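Nicotinate phosphoribosyltransferase (Porphyromonas gingivalis, PDB 2IM5) probably catalyses the ATP-coupled conversion of nicotinate and phosphoribosyl diphosphate to nicotinate ribonucleotide, a step in NAD(+) biosynthesis. Local coordinates at residues A[137-141]-A[171-175]; A[308-313]-A[328-333]; A[14-19]-A[76-81]. All coordinates share one frame. Residues are numbered along the deposited sequence.

Interaction 1: residues A[137-141]-A[171-175]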
loop_
_atom_site.group_PDB
_atom_site.type_symbol
_atom_site.label_atom_id
_atom_site.label_comp_id
_atom_site.label_asym_id
_atom_site.label_seq_id
_atom_site.Cartn_x
_atom_site.Cartn_y
_atom_site.Cartn_z
ATOM N N ALA A 137 -12.023 4.801 22.810
ATOM C CA ALA A 137 -11.309 6.008 22.402
ATOM C C ALA A 137 -12.167 6.835 21.444
ATOM O O ALA A 137 -12.932 6.290 20.650
ATOM C CB ALA A 137 -9.994 5.643 21.742
ATOM N N GLU A 138 -12.047 8.154 21.538
ATOM C CA GLU A 138 -12.798 9.062 20.676
ATOM C C GLU A 138 -11.860 10.145 20.179
ATOM O O GLU A 138 -10.925 10.545 20.879
ATOM C CB GLU A 138 -13.967 9.701 21.437
ATOM C CG GLU A 138 -15.076 8.737 21.811
ATOM C CD GLU A 138 -15.776 8.156 20.595
ATOM O OE1 GLU A 138 -15.082 7.616 19.698
ATOM O OE2 GLU A 138 -17.028 8.229 20.535
ATOM N N PRO A 139 -12.093 10.640 18.960
ATOM C CA PRO A 139 -11.216 11.683 18.433
ATOM C C PRO A 139 -11.557 13.073 18.965
ATOM O O PRO A 139 -12.711 13.370 19.271
ATOM C CB PRO A 139 -11.440 11.572 16.932
ATOM C CG PRO A 139 -12.897 11.250 16.858
ATOM C CD PRO A 139 -13.076 10.213 17.948
ATOM N N ASP A 140 -10.540 13.914 19.097
ATOM C CA ASP A 140 -10.749 15.286 19.533
ATOM C C ASP A 140 -10.941 16.049 18.228
ATOM O O ASP A 140 -9.984 16.540 17.631
ATOM C CB ASP A 140 -9.521 15.822 20.268
ATOM C CG ASP A 140 -9.647 17.293 20.606
ATOM O OD1 ASP A 140 -10.686 17.903 20.255
ATOM O OD2 ASP A 140 -8.707 17.838 21.220
ATOM N N TRP A 141 -12.184 16.127 17.780
ATOM C CA TRP A 141 -12.486 16.793 16.528
ATOM C C TRP A 141 -11.928 18.198 16.401
ATOM O O TRP A 141 -11.591 18.632 15.304
ATOM C CB TRP A 141 -13.991 16.783 16.300
ATOM C CG TRP A 141 -14.477 15.421 15.973
ATOM C CD1 TRP A 141 -15.213 14.591 16.774
ATOM C CD2 TRP A 141 -14.236 14.700 14.759
ATOM N NE1 TRP A 141 -15.448 13.397 16.130
ATOM C CE2 TRP A 141 -14.859 13.436 14.892
ATOM C CE3 TRP A 141 -13.553 15.001 13.570
ATOM C CZ2 TRP A 141 -14.819 12.469 13.879
ATOM C CZ3 TRP A 141 -13.513 14.039 12.560
ATOM C CH2 TRP A 141 -14.144 12.787 12.725
ATOM N N PHE A 171 -7.928 6.149 12.075
ATOM C CA PHE A 171 -8.642 6.007 13.338
ATOM C C PHE A 171 -10.027 5.457 13.010
ATOM O O PHE A 171 -10.543 4.583 13.700
ATOM C CB PHE A 171 -8.778 7.364 14.040
ATOM C CG PHE A 171 -9.443 7.283 15.394
ATOM C CD1 PHE A 171 -8.699 6.998 16.538
ATOM C CD2 PHE A 171 -10.813 7.474 15.519
ATOM C CE1 PHE A 171 -9.318 6.909 17.788
ATOM C CE2 PHE A 171 -11.441 7.384 16.762
ATOM C CZ PHE A 171 -10.691 7.103 17.897
ATOM N N SER A 172 -10.621 5.982 11.946
ATOM C CA SER A 172 -11.940 5.555 11.487
ATOM C C SER A 172 -12.188 6.127 10.093
ATOM O O SER A 172 -11.471 7.025 9.645
ATOM C CB SER A 172 -13.034 6.072 12.425
ATOM O OG SER A 172 -13.063 7.488 12.422
ATOM N N LEU A 173 -13.214 5.611 9.422
ATOM C CA LEU A 173 -13.575 6.083 8.087
ATOM C C LEU A 173 -13.947 7.561 8.214
ATOM O O LEU A 173 -13.564 8.400 7.391
ATOM C CB LEU A 173 -14.792 5.307 7.566
ATOM C CG LEU A 173 -15.104 5.225 6.059
ATOM C CD1 LEU A 173 -16.621 5.181 5.881
ATOM C CD2 LEU A 173 -14.535 6.401 5.295
ATOM N N GLU A 174 -14.701 7.864 9.260
ATOM C CA GLU A 174 -15.163 9.218 9.530
ATOM C C GLU A 174 -13.997 10.191 9.663
ATOM O O GLU A 174 -14.038 11.293 9.127
ATOM C CB GLU A 174 -16.013 9.217 10.798
ATOM C CG GLU A 174 -16.563 10.565 11.192
ATOM C CD GLU A 174 -17.566 10.448 12.314
ATOM O OE1 GLU A 174 -17.249 9.791 13.334
ATOM O OE2 GLU A 174 -18.671 11.009 12.176
ATOM N N VAL A 175 -12.952 9.784 10.376
ATOM C CA VAL A 175 -11.787 10.648 10.522
ATOM C C VAL A 175 -11.060 10.837 9.177
ATOM O O VAL A 175 -10.716 11.967 8.816
ATOM C CB VAL A 175 -10.804 10.088 11.567
ATOM C CG1 VAL A 175 -9.484 10.835 11.497
ATOM C CG2 VAL A 175 -11.412 10.207 12.964
#
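The segment 137-141 belongs to the loop between helix 120-134 and helix 141-157. It packs on the start of helix 173-186. A137 comes first: its carbonyl O lies 3.6 Å from F171 CZ, near the plane of the ring, and its CB is 4.2 Å from the same CZ. E138 brings its backbone C to 4.0 Å from F171 CZ, while its CA-to-CB bond points away. P139 CD is 3.5 Å from F171 CE2, and P139 CB is 4.2 Å from V175 CG2, so the proline ring packs across both side chains. D140 turns from the contact; its OD1 makes weak capping bonds to K142 N and Q143 N at the start of helix 141-157. W141 starts that helix and reaches back: W141 CH2 is 3.6 Å from E174 CG and 3.8 Å from V175 CG2. On the facing segment, S172 is the N-cap of helix 173-186, and its OG accepts from V175 N at 3.1 Å. F171 also stacks on Y132 of helix 120-134. The contact thus joins two helix starts through side chains. No hydrogen bond links the segments, so it rests mainly on van der Waals packing of apolar side chains.

Interaction 2: residues A[308-313]-A[328-333]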
loop_
_atom_site.group_PDB
_atom_site.type_symbol
_atom_site.label_atom_id
_atom_site.label_comp_id
_atom_site.label_asym_id
_atom_site.label_seq_id
_atom_site.Cartn_x
_atom_site.Cartn_y
_atom_site.Cartn_z
ATOM N N LEU A 308 6.053 9.414 6.983
ATOM C CA LEU A 308 6.296 10.842 6.882
ATOM C C LEU A 308 5.370 11.746 7.679
ATOM O O LEU A 308 4.269 11.349 8.085
ATOM C CB LEU A 308 6.227 11.266 5.415
ATOM C CG LEU A 308 7.232 10.639 4.455
ATOM C CD1 LEU A 308 6.925 11.080 3.038
ATOM C CD2 LEU A 308 8.644 11.053 4.852
ATOM N N THR A 309 5.853 12.967 7.892
ATOM C CA THR A 309 5.113 14.032 8.555
ATOM C C THR A 309 5.310 15.181 7.574
ATOM O O THR A 309 6.268 15.177 6.797
ATOM C CB THR A 309 5.729 14.437 9.912
ATOM O OG1 THR A 309 7.019 15.024 9.700
ATOM C CG2 THR A 309 5.854 13.232 10.824
ATOM N N PRO A 310 4.403 16.162 7.570
ATOM C CA PRO A 310 4.577 17.274 6.635
ATOM C C PRO A 310 5.967 17.903 6.742
ATOM O O PRO A 310 6.613 18.187 5.731
ATOM C CB PRO A 310 3.461 18.229 7.040
ATOM C CG PRO A 310 2.367 17.279 7.445
ATOM C CD PRO A 310 3.113 16.261 8.279
ATOM N N GLN A 311 6.436 18.097 7.967
ATOM C CA GLN A 311 7.743 18.699 8.182
ATOM C C GLN A 311 8.878 17.855 7.620
ATOM O O GLN A 311 9.815 18.383 7.031
ATOM C CB GLN A 311 7.975 18.951 9.673
ATOM C CG GLN A 311 9.274 19.695 9.971
ATOM C CD GLN A 311 9.440 20.961 9.129
ATOM O OE1 GLN A 311 8.539 21.807 9.062
ATOM N NE2 GLN A 311 10.601 21.095 8.485
ATOM N N ARG A 312 8.806 16.543 7.811
ATOM C CA ARG A 312 9.838 15.663 7.290
ATOM C C ARG A 312 9.832 15.701 5.757
ATOM O O ARG A 312 10.880 15.591 5.118
ATOM C CB ARG A 312 9.612 14.230 7.772
ATOM C CG ARG A 312 10.667 13.258 7.285
ATOM C CD ARG A 312 11.977 13.423 8.036
ATOM N NE ARG A 312 11.864 12.963 9.422
ATOM C CZ ARG A 312 12.874 12.928 10.293
ATOM N NH1 ARG A 312 14.091 13.328 9.933
ATOM N NH2 ARG A 312 12.669 12.483 11.530
ATOM N N ALA A 313 8.648 15.852 5.173
ATOM C CA ALA A 313 8.525 15.918 3.722
ATOM C C ALA A 313 9.260 17.157 3.212
ATOM O O ALA A 313 9.961 17.112 2.195
ATOM C CB ALA A 313 7.054 15.971 3.316
ATOM N N PHE A 328 5.264 13.052 -2.289
ATOM C CA PHE A 328 5.172 12.334 -1.032
ATOM C C PHE A 328 3.874 11.591 -0.805
ATOM O O PHE A 328 2.823 11.944 -1.339
ATOM C CB PHE A 328 5.400 13.331 0.119
ATOM C CG PHE A 328 6.705 14.049 0.024
ATOM C CD1 PHE A 328 7.841 13.534 0.635
ATOM C CD2 PHE A 328 6.825 15.192 -0.759
ATOM C CE1 PHE A 328 9.077 14.143 0.462
ATOM C CE2 PHE A 328 8.062 15.809 -0.942
ATOM C CZ PHE A 328 9.189 15.287 -0.333
ATOM N N GLY A 329 3.978 10.546 0.001
ATOM C CA GLY A 329 2.825 9.752 0.366
ATOM C C GLY A 329 2.796 9.859 1.875
ATOM O O GLY A 329 3.709 9.370 2.545
ATOM N N ILE A 330 1.782 10.526 2.415
ATOM C CA ILE A 330 1.674 10.688 3.858
ATOM C C ILE A 330 0.520 9.846 4.382
ATOM O O ILE A 330 -0.599 9.935 3.880
ATOM C CB ILE A 330 1.456 12.171 4.225
ATOM C CG1 ILE A 330 2.598 13.008 3.642
ATOM C CG2 ILE A 330 1.396 12.334 5.737
ATOM C CD1 ILE A 330 2.520 14.480 3.968
ATOM N N GLY A 331 0.793 9.037 5.399
ATOM C CA GLY A 331 -0.240 8.174 5.937
ATOM C C GLY A 331 -0.835 8.460 7.304
ATOM O O GLY A 331 -1.633 9.382 7.474
ATOM N N THR A 332 -0.442 7.649 8.278
ATOM C CA THR A 332 -0.952 7.743 9.635
ATOM C C THR A 332 -0.893 9.131 10.284
ATOM O O THR A 332 -1.742 9.459 11.113
ATOM C CB THR A 332 -0.251 6.700 10.542
ATOM O OG1 THR A 332 -1.070 6.439 11.687
ATOM C CG2 THR A 332 1.104 7.201 10.998
ATOM N N ASN A 333 0.092 9.948 9.920
ATOM C CA ASN A 333 0.183 11.288 10.488
ATOM C C ASN A 333 -1.071 12.095 10.169
ATOM O O ASN A 333 -1.426 13.017 10.900
ATOM C CB ASN A 333 1.406 12.028 9.951
ATOM C CG ASN A 333 1.442 13.486 10.390
ATOM O OD1 ASN A 333 0.781 14.344 9.800
ATOM N ND2 ASN A 333 2.204 13.768 11.445
HETATM O O HOH W 1 4.165 7.963 5.086
HETATM O O HOH W 2 2.393 9.268 8.138
#
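This is a buried, mainly apolar contact within a beta-alpha-beta unit: strand 301-304, helix 310-320, strand 325-330. It joins the start of the helix to the end of the second strand and the short helix that follows. L308 and F328 form its centre. A313 CB lies over the F328 ring face, 3.8 Å from the ring centroid, as a CH-pi contact. L308 CD1 meets the ring edge, 3.6 Å from F328 CD1. I330 adds a looser apolar contact, with L308 CB 4.4 Å from I330 CG1. N333 packs at the far end: its CB is 3.5 Å from L308 O, and its OD1 is 3.4 Å from P310 CD. T309 N-caps helix 310-320, its OG1 accepting from R312 N at 3.0 Å. No direct hydrogen bond crosses between the segments. Two waters bridge them instead. Water 1 accepts from L308 N (3.0 Å) and donates to G329 O (2.9 Å). Water 2 donates to L308 O (2.8 Å) and accepts from N333 N (3.0 Å), with a weak bond from G331 N (3.2 Å). Strand 325-330 lies between strands 162-164 and 301-304 in the parallel sheet of the TIM-barrel-clan region. I316 of helix 310-320 touches both L308 and F328, while M155 of helix 141-157 packs against P310 and I330.

Interaction 3: residues A[14-19]-A[76-81]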
loop_
_atom_site.group_PDB
_atom_site.type_symbol
_atom_site.label_atom_id
_atom_site.label_comp_id
_atom_site.label_asym_id
_atom_site.label_seq_id
_atom_site.Cartn_x
_atom_site.Cartn_y
_atom_site.Cartn_z
ATOM N N LYS A 14 -4.808 -2.101 -4.581
ATOM C CA LYS A 14 -5.492 -3.381 -4.456
ATOM C C LYS A 14 -6.164 -3.709 -5.791
ATOM O O LYS A 14 -6.168 -4.864 -6.227
ATOM C CB LYS A 14 -6.526 -3.332 -3.325
ATOM C CG LYS A 14 -5.923 -3.054 -1.934
ATOM C CD LYS A 14 -5.377 -4.304 -1.228
ATOM C CE LYS A 14 -4.215 -4.965 -1.977
ATOM N NZ LYS A 14 -3.561 -6.053 -1.180
ATOM N N PHE A 15 -6.714 -2.691 -6.455
ATOM C CA PHE A 15 -7.364 -2.904 -7.747
ATOM C C PHE A 15 -6.359 -3.056 -8.886
ATOM O O PHE A 15 -6.523 -3.920 -9.749
ATOM C CB PHE A 15 -8.323 -1.757 -8.087
ATOM C CG PHE A 15 -9.534 -1.691 -7.206
ATOM C CD1 PHE A 15 -10.234 -2.839 -6.870
ATOM C CD2 PHE A 15 -9.995 -0.470 -6.733
ATOM C CE1 PHE A 15 -11.377 -2.775 -6.076
ATOM C CE2 PHE A 15 -11.142 -0.399 -5.937
ATOM C CZ PHE A 15 -11.831 -1.559 -5.611
ATOM N N THR A 16 -5.321 -2.226 -8.905
ATOM C CA THR A 16 -4.335 -2.316 -9.976
ATOM C C THR A 16 -3.556 -3.627 -9.914
ATOM O O THR A 16 -3.252 -4.231 -10.946
ATOM C CB THR A 16 -3.346 -1.116 -9.956
ATOM O OG1 THR A 16 -2.653 -1.076 -8.700
ATOM C CG2 THR A 16 -4.100 0.189 -10.155
ATOM N N THR A 17 -3.230 -4.073 -8.707
ATOM C CA THR A 17 -2.513 -5.334 -8.559
ATOM C C THR A 17 -3.512 -6.467 -8.754
ATOM O O THR A 17 -3.173 -7.522 -9.280
ATOM C CB THR A 17 -1.874 -5.451 -7.172
ATOM O OG1 THR A 17 -1.131 -4.258 -6.911
ATOM C CG2 THR A 17 -0.929 -6.656 -7.109
ATOM N N GLY A 18 -4.749 -6.234 -8.327
ATOM C CA GLY A 18 -5.783 -7.244 -8.481
ATOM C C GLY A 18 -6.014 -7.567 -9.947
ATOM O O GLY A 18 -6.189 -8.734 -10.305
ATOM N N TYR A 19 -6.024 -6.549 -10.802
ATOM C CA TYR A 19 -6.222 -6.784 -12.232
ATOM C C TYR A 19 -4.975 -7.426 -12.820
ATOM O O TYR A 19 -5.067 -8.305 -13.678
ATOM C CB TYR A 19 -6.540 -5.488 -12.986
ATOM C CG TYR A 19 -6.523 -5.683 -14.487
ATOM C CD1 TYR A 19 -7.326 -6.646 -15.089
ATOM C CD2 TYR A 19 -5.640 -4.964 -15.295
ATOM C CE1 TYR A 19 -7.244 -6.902 -16.455
ATOM C CE2 TYR A 19 -5.552 -5.210 -16.666
ATOM C CZ TYR A 19 -6.352 -6.181 -17.236
ATOM O OH TYR A 19 -6.252 -6.442 -18.580
ATOM N N TYR A 76 -7.118 2.940 -16.723
ATOM C CA TYR A 76 -6.120 1.886 -16.898
ATOM C C TYR A 76 -6.685 0.524 -16.461
ATOM O O TYR A 76 -6.072 -0.518 -16.703
ATOM C CB TYR A 76 -4.823 2.222 -16.150
ATOM C CG TYR A 76 -5.029 2.981 -14.870
ATOM C CD1 TYR A 76 -5.375 2.319 -13.695
ATOM C CD2 TYR A 76 -4.927 4.373 -14.844
ATOM C CE1 TYR A 76 -5.623 3.027 -12.515
ATOM C CE2 TYR A 76 -5.175 5.094 -13.670
ATOM C CZ TYR A 76 -5.524 4.414 -12.515
ATOM O OH TYR A 76 -5.798 5.115 -11.364
ATOM N N LEU A 77 -7.848 0.530 -15.810
ATOM C CA LEU A 77 -8.502 -0.725 -15.428
ATOM C C LEU A 77 -9.445 -0.978 -16.610
ATOM O O LEU A 77 -10.384 -0.213 -16.848
ATOM C CB LEU A 77 -9.310 -0.578 -14.140
ATOM C CG LEU A 77 -8.549 -0.283 -12.848
ATOM C CD1 LEU A 77 -9.550 -0.123 -11.692
ATOM C CD2 LEU A 77 -7.561 -1.402 -12.555
ATOM N N PRO A 78 -9.190 -2.048 -17.380
ATOM C CA PRO A 78 -10.000 -2.403 -18.547
ATOM C C PRO A 78 -11.446 -2.752 -18.212
ATOM O O PRO A 78 -11.772 -3.071 -17.069
ATOM C CB PRO A 78 -9.257 -3.609 -19.143
ATOM C CG PRO A 78 -7.879 -3.522 -18.566
ATOM C CD PRO A 78 -8.129 -3.042 -17.166
ATOM N N PRO A 79 -12.330 -2.708 -19.221
ATOM C CA PRO A 79 -13.747 -3.022 -19.039
ATOM C C PRO A 79 -13.979 -4.407 -18.426
ATOM O O PRO A 79 -14.900 -4.592 -17.631
ATOM C CB PRO A 79 -14.307 -2.907 -20.456
ATOM C CG PRO A 79 -13.458 -1.835 -21.061
ATOM C CD PRO A 79 -12.074 -2.217 -20.587
ATOM N N ILE A 80 -13.146 -5.376 -18.790
ATOM C CA ILE A 80 -13.298 -6.718 -18.255
ATOM C C ILE A 80 -13.141 -6.713 -16.735
ATOM O O ILE A 80 -13.847 -7.441 -16.041
ATOM C CB ILE A 80 -12.268 -7.722 -18.873
ATOM C CG1 ILE A 80 -12.502 -9.133 -18.309
ATOM C CG2 ILE A 80 -10.843 -7.301 -18.556
ATOM C CD1 ILE A 80 -13.863 -9.731 -18.685
ATOM N N TYR A 81 -12.227 -5.893 -16.218
ATOM C CA TYR A 81 -12.025 -5.847 -14.777
ATOM C C TYR A 81 -13.173 -5.118 -14.095
ATOM O O TYR A 81 -13.547 -5.451 -12.973
ATOM C CB TYR A 81 -10.704 -5.172 -14.413
ATOM C CG TYR A 81 -10.317 -5.441 -12.980
ATOM C CD1 TYR A 81 -10.044 -6.743 -12.550
ATOM C CD2 TYR A 81 -10.251 -4.406 -12.045
ATOM C CE1 TYR A 81 -9.717 -7.007 -11.222
ATOM C CE2 TYR A 81 -9.924 -4.657 -10.721
ATOM C CZ TYR A 81 -9.657 -5.960 -10.317
ATOM O OH TYR A 81 -9.315 -6.210 -9.014
#
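Aromatic contacts dominate here. Y19 and Y81 pair obliquely, with ring centroids 5.5 Å apart and planes at 56°. In one CH-pi contact Y19 is the ring, in another it gives the CH. P78 CD lies over the face of the Y19 ring, 3.6 Å from its centroid. Y19 CB in turn lies over the face of the Y81 ring, 3.7 Å from that centroid. Y19 thus uses its ring face for P78 and its CB for Y81, and its OH comes to 3.3 Å from P78 CG. The F15 ring meets the hydroxyl of Y81 at its edge, with F15 CD1 4.1 Å from Y81 OH.

Aliphatic packing fills in around the rings. L77 CD1 is 4.1 Å from F15 CB, and L77 CD2 is 4.2 Å from Y19 CB. T16 CG2 approaches Y76 CE1 at 4.0 Å, and Y19 CE1 is 4.2 Å from I80 CG2. The contact joins the middle of helix 12-24 to the start of helix 79-87 and the residues leading into it, all within the N-terminal domain of the NAPRTase family. P78 is the N-cap residue of helix 79-87.

Backbone contacts are close as well. Y81 CE2 is 3.6 Å from F15 O, and Y81 OH is 3.7 Å from G18 C. G18 has no side chain, and a CB there would clash with Y81 OH.

Polar bonds do not cross between the segments. K14 leads its NZ away to salt bridges with E214 and E120. T16 O accepts a hydrogen bond from the hydroxyl of Y240 on helix 228-240, which also touches Y19 and Y76.

In the fold
The three contacts are separate in space and follow one another along the chain, interaction 3 first, then 1, then 2. Interactions 1 and 2 are the nearest pair, with centres 19 Å apart and nearest atoms about 7 Å apart. Helix 141-157 relates them: W141 starts it in interaction 1, and its M155 packs on interaction 2. Interaction 3 lies in the N-terminal domain, its centre 28 Å from that of interaction 2, on the opposite side of the chain's centre, and 31 Å from that of interaction 1. The predicted phosphohistidine site, H213, is unmodified here; it adjoins E214, which pairs with K14 of interaction 3.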